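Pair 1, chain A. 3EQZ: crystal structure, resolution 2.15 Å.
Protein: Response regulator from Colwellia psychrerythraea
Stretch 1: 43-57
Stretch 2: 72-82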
# COMPACT_ATOMS: atom_id res chain seq x y z
N SER A 43 18.20 23.16 -12.78
CA SER A 43 16.79 23.32 -13.21
C SER A 43 16.58 22.45 -14.47
O SER A 43 17.34 22.50 -15.42
CB SER A 43 16.36 24.80 -13.40
OG SER A 43 16.13 25.50 -12.16
N LEU A 44 15.56 21.63 -14.43
CA LEU A 44 15.44 20.59 -15.40
C LEU A 44 14.39 20.87 -16.46
O LEU A 44 13.46 21.64 -16.23
CB LEU A 44 15.13 19.30 -14.66
CG LEU A 44 16.14 19.16 -13.53
CD1 LEU A 44 15.63 18.19 -12.48
CD2 LEU A 44 17.52 18.76 -14.08
N ASN A 45 14.54 20.24 -17.62
CA ASN A 45 13.59 20.44 -18.69
C ASN A 45 12.67 19.24 -18.88
O ASN A 45 12.90 18.16 -18.37
CB ASN A 45 14.31 20.75 -20.02
CG ASN A 45 15.46 21.71 -19.84
OD1 ASN A 45 15.29 22.81 -19.28
ND2 ASN A 45 16.67 21.29 -20.27
N LYS A 46 11.63 19.47 -19.65
CA LYS A 46 10.66 18.48 -19.95
C LYS A 46 11.32 17.25 -20.56
O LYS A 46 10.89 16.14 -20.31
CB LYS A 46 9.60 19.08 -20.87
CG LYS A 46 8.30 18.36 -20.89
CD LYS A 46 7.35 19.08 -21.83
CE LYS A 46 6.82 20.35 -21.17
NZ LYS A 46 5.65 21.05 -21.88
N GLN A 47 12.40 17.44 -21.31
CA GLN A 47 13.07 16.31 -22.00
C GLN A 47 14.14 15.60 -21.17
O GLN A 47 14.68 14.57 -21.59
CB GLN A 47 13.66 16.78 -23.37
CG GLN A 47 12.82 17.92 -24.06
CD GLN A 47 13.32 19.35 -23.62
OE1 GLN A 47 14.45 19.77 -23.94
NE2 GLN A 47 12.48 20.08 -22.88
N ASP A 48 14.47 16.15 -20.00
CA ASP A 48 15.42 15.50 -19.10
C ASP A 48 14.79 14.21 -18.46
O ASP A 48 13.57 14.15 -18.24
CB ASP A 48 15.91 16.47 -18.01
CG ASP A 48 16.67 17.70 -18.60
OD1 ASP A 48 17.33 17.58 -19.69
OD2 ASP A 48 16.59 18.79 -17.99
N ILE A 49 15.63 13.22 -18.22
CA ILE A 49 15.25 11.97 -17.55
C ILE A 49 16.08 11.83 -16.27
O ILE A 49 17.30 11.95 -16.30
CB ILE A 49 15.57 10.78 -18.43
CG1 ILE A 49 14.72 10.84 -19.71
CG2 ILE A 49 15.29 9.49 -17.65
CD1 ILE A 49 15.44 10.14 -20.92
N ILE A 50 15.42 11.62 -15.15
CA ILE A 50 16.12 11.54 -13.86
C ILE A 50 15.98 10.11 -13.36
O ILE A 50 14.86 9.59 -13.27
CB ILE A 50 15.48 12.46 -12.81
CG1 ILE A 50 15.47 13.91 -13.33
CG2 ILE A 50 16.15 12.29 -11.44
CD1 ILE A 50 14.51 14.81 -12.51
N ILE A 51 17.10 9.46 -13.07
CA ILE A 51 17.06 8.15 -12.44
C ILE A 51 17.43 8.37 -11.00
O ILE A 51 18.55 8.79 -10.69
CB ILE A 51 17.98 7.13 -13.13
CG1 ILE A 51 17.62 7.01 -14.63
CG2 ILE A 51 17.99 5.78 -12.39
CD1 ILE A 51 18.63 6.08 -15.43
N LEU A 52 16.47 8.12 -10.11
CA LEU A 52 16.61 8.48 -8.70
C LEU A 52 16.63 7.24 -7.81
O LEU A 52 15.63 6.49 -7.77
CB LEU A 52 15.49 9.43 -8.27
CG LEU A 52 15.45 9.85 -6.75
CD1 LEU A 52 16.77 10.54 -6.28
CD2 LEU A 52 14.23 10.74 -6.39
N ASP A 53 17.76 6.99 -7.12
CA ASP A 53 17.78 5.93 -6.12
C ASP A 53 17.17 6.51 -4.86
O ASP A 53 17.51 7.62 -4.51
CB ASP A 53 19.20 5.36 -5.84
CG ASP A 53 19.17 4.11 -4.89
OD1 ASP A 53 19.33 2.96 -5.39
OD2 ASP A 53 18.94 4.26 -3.67
N LEU A 54 16.27 5.78 -4.20
CA LEU A 54 15.59 6.31 -3.03
C LEU A 54 16.55 6.42 -1.86
O LEU A 54 16.28 7.14 -0.92
CB LEU A 54 14.42 5.42 -2.60
CG LEU A 54 13.20 5.36 -3.52
CD1 LEU A 54 12.14 4.48 -2.85
CD2 LEU A 54 12.65 6.74 -3.87
N MET A 55 17.65 5.68 -1.91
CA MET A 55 18.70 5.80 -0.91
C MET A 55 18.18 5.41 0.48
O MET A 55 18.58 6.00 1.51
CB MET A 55 19.26 7.24 -0.94
CG MET A 55 20.22 7.51 -2.18
SD MET A 55 20.78 9.22 -2.45
CE MET A 55 19.43 10.03 -3.35
N MET A 56 17.27 4.42 0.53
CA MET A 56 16.76 3.95 1.82
C MET A 56 17.99 3.32 2.51
O MET A 56 18.81 2.68 1.82
CB MET A 56 15.66 2.91 1.62
CG MET A 56 14.28 3.48 1.22
SD MET A 56 13.59 4.52 2.50
CE MET A 56 13.34 6.02 1.65
N PRO A 57 18.11 3.46 3.85
CA PRO A 57 17.04 3.89 4.73
C PRO A 57 17.17 5.34 5.21
O PRO A 57 16.59 5.69 6.23
CB PRO A 57 17.20 2.93 5.92
CG PRO A 57 18.73 2.78 6.04
CD PRO A 57 19.30 3.05 4.63
N LYS A 72 7.72 21.93 -9.24
CA LYS A 72 6.95 21.49 -10.40
C LYS A 72 7.84 21.03 -11.58
O LYS A 72 7.52 21.29 -12.73
CB LYS A 72 6.12 22.64 -10.91
CG LYS A 72 5.43 23.38 -9.80
CD LYS A 72 3.94 23.15 -9.85
CE LYS A 72 3.20 24.31 -9.17
NZ LYS A 72 1.73 24.01 -9.05
N SER A 73 8.93 20.35 -11.30
CA SER A 73 9.75 19.82 -12.37
C SER A 73 8.93 19.07 -13.43
O SER A 73 8.03 18.27 -13.12
CB SER A 73 10.85 18.92 -11.80
OG SER A 73 11.71 18.41 -12.82
N PRO A 74 9.25 19.33 -14.70
CA PRO A 74 8.55 18.68 -15.79
C PRO A 74 9.31 17.42 -16.26
O PRO A 74 8.86 16.74 -17.18
CB PRO A 74 8.52 19.79 -16.87
CG PRO A 74 9.86 20.47 -16.71
CD PRO A 74 10.16 20.40 -15.19
N ALA A 75 10.43 17.09 -15.61
CA ALA A 75 11.33 16.05 -16.10
C ALA A 75 10.70 14.66 -15.91
O ALA A 75 9.85 14.49 -15.08
CB ALA A 75 12.70 16.12 -15.36
N SER A 76 11.10 13.68 -16.72
CA SER A 76 10.64 12.29 -16.51
C SER A 76 11.46 11.73 -15.37
O SER A 76 12.68 12.00 -15.27
CB SER A 76 10.86 11.42 -17.74
OG SER A 76 10.14 11.92 -18.83
N LEU A 77 10.80 10.91 -14.54
CA LEU A 77 11.43 10.36 -13.37
C LEU A 77 11.37 8.83 -13.33
O LEU A 77 10.30 8.22 -13.54
CB LEU A 77 10.80 10.98 -12.13
CG LEU A 77 11.32 10.66 -10.74
CD1 LEU A 77 12.73 11.13 -10.63
CD2 LEU A 77 10.42 11.35 -9.70
N ILE A 78 12.52 8.21 -13.04
CA ILE A 78 12.60 6.76 -12.81
C ILE A 78 13.09 6.54 -11.38
O ILE A 78 14.04 7.19 -10.97
CB ILE A 78 13.59 6.08 -13.76
CG1 ILE A 78 13.07 6.19 -15.21
CG2 ILE A 78 13.82 4.66 -13.35
CD1 ILE A 78 14.15 6.07 -16.34
N LEU A 79 12.41 5.69 -10.61
CA LEU A 79 12.77 5.48 -9.24
C LEU A 79 13.34 4.11 -9.04
O LEU A 79 12.84 3.14 -9.58
CB LEU A 79 11.57 5.65 -8.32
CG LEU A 79 10.79 6.94 -8.45
CD1 LEU A 79 9.51 6.79 -7.61
CD2 LEU A 79 11.65 8.18 -7.95
N ILE A 80 14.38 4.03 -8.23
CA ILE A 80 15.03 2.76 -8.01
C ILE A 80 15.18 2.49 -6.54
O ILE A 80 15.48 3.41 -5.78
CB ILE A 80 16.39 2.71 -8.68
CG1 ILE A 80 16.19 3.04 -10.20
CG2 ILE A 80 16.98 1.27 -8.48
CD1 ILE A 80 17.36 2.71 -11.09
N SER A 81 14.91 1.23 -6.14
CA SER A 81 14.99 0.81 -4.73
C SER A 81 14.61 -0.65 -4.56
O SER A 81 13.99 -1.23 -5.46
CB SER A 81 13.99 1.64 -3.90
OG SER A 81 14.37 1.67 -2.54
N GLY A 82 14.88 -1.25 -3.40
CA GLY A 82 14.18 -2.52 -3.00
C GLY A 82 12.63 -2.51 -3.08
O GLY A 82 11.97 -1.51 -2.74
O HOH W 1 8.68 14.68 -18.71
O HOH W 2 11.68 13.51 -20.31
O HOH W 3 16.56 2.67 -1.63

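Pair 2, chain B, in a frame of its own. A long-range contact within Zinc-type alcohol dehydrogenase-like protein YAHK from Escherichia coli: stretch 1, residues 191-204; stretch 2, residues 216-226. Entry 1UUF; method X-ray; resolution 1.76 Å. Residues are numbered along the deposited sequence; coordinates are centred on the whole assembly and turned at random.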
# COMPACT_ATOMS: atom_id res chain seq x y z
N GLN B 191 -2.90 1.90 -13.41
CA GLN B 191 -2.51 2.18 -14.78
C GLN B 191 -1.78 1.12 -15.59
O GLN B 191 -0.73 1.39 -16.19
CB GLN B 191 -1.69 3.47 -14.79
CG GLN B 191 -2.23 4.51 -13.81
CD GLN B 191 -1.48 5.83 -13.86
OE1 GLN B 191 -1.59 6.65 -12.94
NE2 GLN B 191 -0.74 6.06 -14.93
N ALA B 192 -2.33 -0.09 -15.63
CA ALA B 192 -1.72 -1.16 -16.42
C ALA B 192 -1.86 -0.77 -17.88
O ALA B 192 -2.89 -0.25 -18.29
CB ALA B 192 -2.45 -2.47 -16.16
N GLY B 193 -0.81 -1.01 -18.67
CA GLY B 193 -0.88 -0.66 -20.08
C GLY B 193 0.46 -0.84 -20.77
O GLY B 193 1.38 -1.39 -20.17
N PRO B 194 0.60 -0.38 -22.02
CA PRO B 194 1.88 -0.52 -22.72
C PRO B 194 3.04 0.03 -21.90
O PRO B 194 2.92 1.09 -21.28
CB PRO B 194 1.66 0.27 -24.01
CG PRO B 194 0.20 0.10 -24.26
CD PRO B 194 -0.40 0.28 -22.88
N GLY B 195 4.16 -0.69 -21.88
CA GLY B 195 5.32 -0.24 -21.14
C GLY B 195 5.33 -0.62 -19.67
O GLY B 195 6.29 -0.32 -18.96
N LYS B 196 4.26 -1.27 -19.22
CA LYS B 196 4.16 -1.69 -17.83
C LYS B 196 4.27 -3.20 -17.73
O LYS B 196 3.72 -3.92 -18.56
CB LYS B 196 2.81 -1.27 -17.23
CG LYS B 196 2.51 0.22 -17.29
CD LYS B 196 3.56 1.02 -16.54
CE LYS B 196 3.14 2.48 -16.43
NZ LYS B 196 1.92 2.64 -15.60
N LYS B 197 4.98 -3.68 -16.71
CA LYS B 197 5.12 -5.11 -16.49
C LYS B 197 4.15 -5.42 -15.37
O LYS B 197 4.31 -4.95 -14.24
CB LYS B 197 6.55 -5.46 -16.08
CG LYS B 197 6.77 -6.96 -15.96
CD LYS B 197 8.22 -7.31 -15.67
CE LYS B 197 8.39 -8.82 -15.58
NZ LYS B 197 9.78 -9.23 -15.26
N VAL B 198 3.12 -6.20 -15.68
CA VAL B 198 2.08 -6.53 -14.72
C VAL B 198 2.00 -8.01 -14.41
O VAL B 198 2.04 -8.86 -15.30
CB VAL B 198 0.71 -6.07 -15.24
CG1 VAL B 198 -0.38 -6.44 -14.24
CG2 VAL B 198 0.73 -4.57 -15.50
N GLY B 199 1.89 -8.32 -13.12
CA GLY B 199 1.79 -9.71 -12.72
C GLY B 199 0.38 -10.02 -12.28
O GLY B 199 -0.33 -9.17 -11.75
N VAL B 200 -0.05 -11.25 -12.54
CA VAL B 200 -1.37 -11.69 -12.12
C VAL B 200 -1.14 -13.00 -11.39
O VAL B 200 -0.63 -13.96 -11.97
CB VAL B 200 -2.31 -11.93 -13.32
CG1 VAL B 200 -3.64 -12.51 -12.83
CG2 VAL B 200 -2.57 -10.61 -14.04
N VAL B 201 -1.49 -13.03 -10.11
CA VAL B 201 -1.30 -14.22 -9.30
C VAL B 201 -2.60 -15.00 -9.20
O VAL B 201 -3.62 -14.45 -8.79
CB VAL B 201 -0.83 -13.87 -7.87
CG1 VAL B 201 -0.47 -15.13 -7.11
CG2 VAL B 201 0.36 -12.93 -7.93
N GLY B 202 -2.56 -16.27 -9.59
CA GLY B 202 -3.76 -17.09 -9.54
C GLY B 202 -4.36 -17.29 -10.91
O GLY B 202 -4.49 -16.34 -11.68
N ILE B 203 -4.74 -18.53 -11.22
CA ILE B 203 -5.34 -18.84 -12.52
C ILE B 203 -6.74 -19.42 -12.35
O ILE B 203 -7.06 -20.47 -12.92
CB ILE B 203 -4.47 -19.85 -13.30
CG1 ILE B 203 -2.98 -19.51 -13.15
CG2 ILE B 203 -4.85 -19.83 -14.78
CD1 ILE B 203 -2.57 -18.19 -13.78
N GLY B 204 -7.56 -18.74 -11.56
CA GLY B 204 -8.93 -19.19 -11.34
C GLY B 204 -9.90 -18.25 -12.02
O GLY B 204 -9.56 -17.63 -13.02
N ALA B 216 -5.19 -7.36 -22.82
CA ALA B 216 -5.94 -6.48 -23.72
C ALA B 216 -5.57 -5.02 -23.52
O ALA B 216 -5.65 -4.22 -24.45
CB ALA B 216 -7.43 -6.68 -23.51
N MET B 217 -5.17 -4.67 -22.30
CA MET B 217 -4.77 -3.30 -21.99
C MET B 217 -3.39 -2.98 -22.54
O MET B 217 -2.95 -1.83 -22.51
CB MET B 217 -4.80 -3.07 -20.48
CG MET B 217 -6.20 -3.01 -19.91
SD MET B 217 -6.16 -2.76 -18.13
CE MET B 217 -7.80 -3.21 -17.71
N GLY B 218 -2.70 -4.01 -23.02
CA GLY B 218 -1.39 -3.80 -23.60
C GLY B 218 -0.18 -3.95 -22.70
O GLY B 218 0.93 -3.63 -23.11
N ALA B 219 -0.38 -4.43 -21.48
CA ALA B 219 0.74 -4.61 -20.56
C ALA B 219 1.49 -5.90 -20.87
O ALA B 219 0.98 -6.77 -21.58
CB ALA B 219 0.24 -4.64 -19.12
N HIS B 220 2.72 -6.01 -20.37
CA HIS B 220 3.49 -7.23 -20.53
C HIS B 220 3.01 -8.00 -19.31
O HIS B 220 3.26 -7.59 -18.17
CB HIS B 220 4.99 -6.95 -20.44
CG HIS B 220 5.83 -8.18 -20.55
ND1 HIS B 220 6.05 -9.04 -19.50
CD2 HIS B 220 6.48 -8.71 -21.61
CE1 HIS B 220 6.80 -10.04 -19.90
NE2 HIS B 220 7.08 -9.87 -21.18
N VAL B 221 2.33 -9.11 -19.54
CA VAL B 221 1.75 -9.89 -18.45
C VAL B 221 2.47 -11.16 -18.03
O VAL B 221 2.79 -12.01 -18.86
CB VAL B 221 0.30 -10.27 -18.80
CG1 VAL B 221 -0.36 -11.01 -17.64
CG2 VAL B 221 -0.49 -9.02 -19.16
N VAL B 222 2.72 -11.28 -16.73
CA VAL B 222 3.36 -12.46 -16.18
C VAL B 222 2.35 -13.11 -15.23
O VAL B 222 1.90 -12.48 -14.28
CB VAL B 222 4.63 -12.12 -15.37
CG1 VAL B 222 5.25 -13.40 -14.82
CG2 VAL B 222 5.63 -11.39 -16.26
N ALA B 223 1.98 -14.35 -15.52
CA ALA B 223 1.04 -15.07 -14.67
C ALA B 223 1.80 -15.94 -13.70
O ALA B 223 2.81 -16.54 -14.06
CB ALA B 223 0.11 -15.93 -15.53
N PHE B 224 1.31 -16.02 -12.47
CA PHE B 224 1.94 -16.83 -11.44
C PHE B 224 1.01 -17.95 -11.00
O PHE B 224 -0.16 -17.72 -10.69
CB PHE B 224 2.29 -15.98 -10.21
CG PHE B 224 3.33 -14.93 -10.47
CD1 PHE B 224 2.99 -13.72 -11.05
CD2 PHE B 224 4.66 -15.16 -10.12
CE1 PHE B 224 3.95 -12.74 -11.29
CE2 PHE B 224 5.63 -14.19 -10.36
CZ PHE B 224 5.28 -12.98 -10.94
N THR B 225 1.54 -19.17 -10.96
CA THR B 225 0.76 -20.33 -10.54
C THR B 225 1.59 -21.10 -9.51
O THR B 225 2.79 -20.89 -9.42
CB THR B 225 0.46 -21.27 -11.71
OG1 THR B 225 -0.39 -22.33 -11.27
CG2 THR B 225 1.76 -21.86 -12.26
N THR B 226 0.94 -21.97 -8.75
CA THR B 226 1.65 -22.76 -7.75
C THR B 226 1.87 -24.20 -8.21
O THR B 226 2.41 -25.02 -7.47
CB THR B 226 0.89 -22.79 -6.41
OG1 THR B 226 -0.46 -23.23 -6.64
CG2 THR B 226 0.87 -21.41 -5.78
O HOH W 4 4.16 -3.44 -23.13

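Both pairs set two parallel strands side by side, and in each pair a tight turn leads into the first strand. Fourteen central residues superpose with an RMSD of 0.5 Å, and the strand axes cross at -21° in pair 1 and -24° in pair 2. The register is the same: Ile A49 to Asp A53 bridge Ser A76 to Ile A80, as Lys B197 to Val B201 bridge His B220 to Phe B224.

Six backbone hydrogen bonds hold each ladder, and they match one for one. The first strand supplies every other residue to both neighbours on the second: Ile A50 N donates to Ser A76 O (2.8 Å) and Ile A50 O accepts from Ile A78 N (2.7 Å), just as Val B198 N donates to His B220 O and Val B198 O accepts from Val B222 N, both at 2.9 Å. The ladder opens with Ser A76 N to Asp A48 O (2.9 Å), or His B220 N to Lys B196 O (2.9 Å), and closes with Leu A54 N to Ile A80 O, or Gly B202 N to Phe B224 O, both 3.0 Å. Since only main-chain atoms take part, the sequence is left free to solve the packing.

One face carries Ile A50, Leu A52, Leu A77 and Leu A79 in pair 1, and the smaller Val B198, Val B200, Val B221 and Ala B223 in pair 2. The matched alanines Ala A75 and Ala B219 begin both second strands' approach: Ile A50 CD1 lies 3.6 Å from Ala A75 CB, and Val B198 CG2 3.7 Å from Ala B219 CB. Farther along, Leu A52 CD2 meets Leu A79 CD2 at 4.0 Å. In pair 2, Ile B203, which has no counterpart in the superposition, brings CD1 to 3.9 Å from Ala B223 CB.

The other face shows the sharpest trade of volume. In pair 1 the isoleucines interlock diagonally: Ile A49 CG2 is 3.8 Å from Ile A78 CD1, and Ile A51 CG2 is 3.4 Å from Ile A80 CD1. Pair 2 puts Gly B199 at the position of Ile A51 and Phe B224 at that of Ile A80. The ring's edge is turned to the glycine, with Phe B224 CE1 4.0 Å from Gly B199 CA; a CB there would sit 3.0 Å from Phe B224 CE1, a clash. Large residue and absent side chain form one unit. Lys B197 replaces Ile A49 and still packs through its aliphatic part, its CE 3.8 Å from Val B222 CG2.

The entry turns differ. Asn A45 to Asp A48 is type I, and Asp A48 OD2 takes the amide of Asn A45 N at 2.5 Å. Gly B193 to Lys B196 is type II, with Gly B195 at positive phi. Pro A74 presses its CG to 3.6 Å from Lys A46 N; pair 2 moves the proline across, Pro B194 matching Lys A46 and Gly B218 matching Pro A74. A CB on Gly B218 would clash with Pro B194 CG.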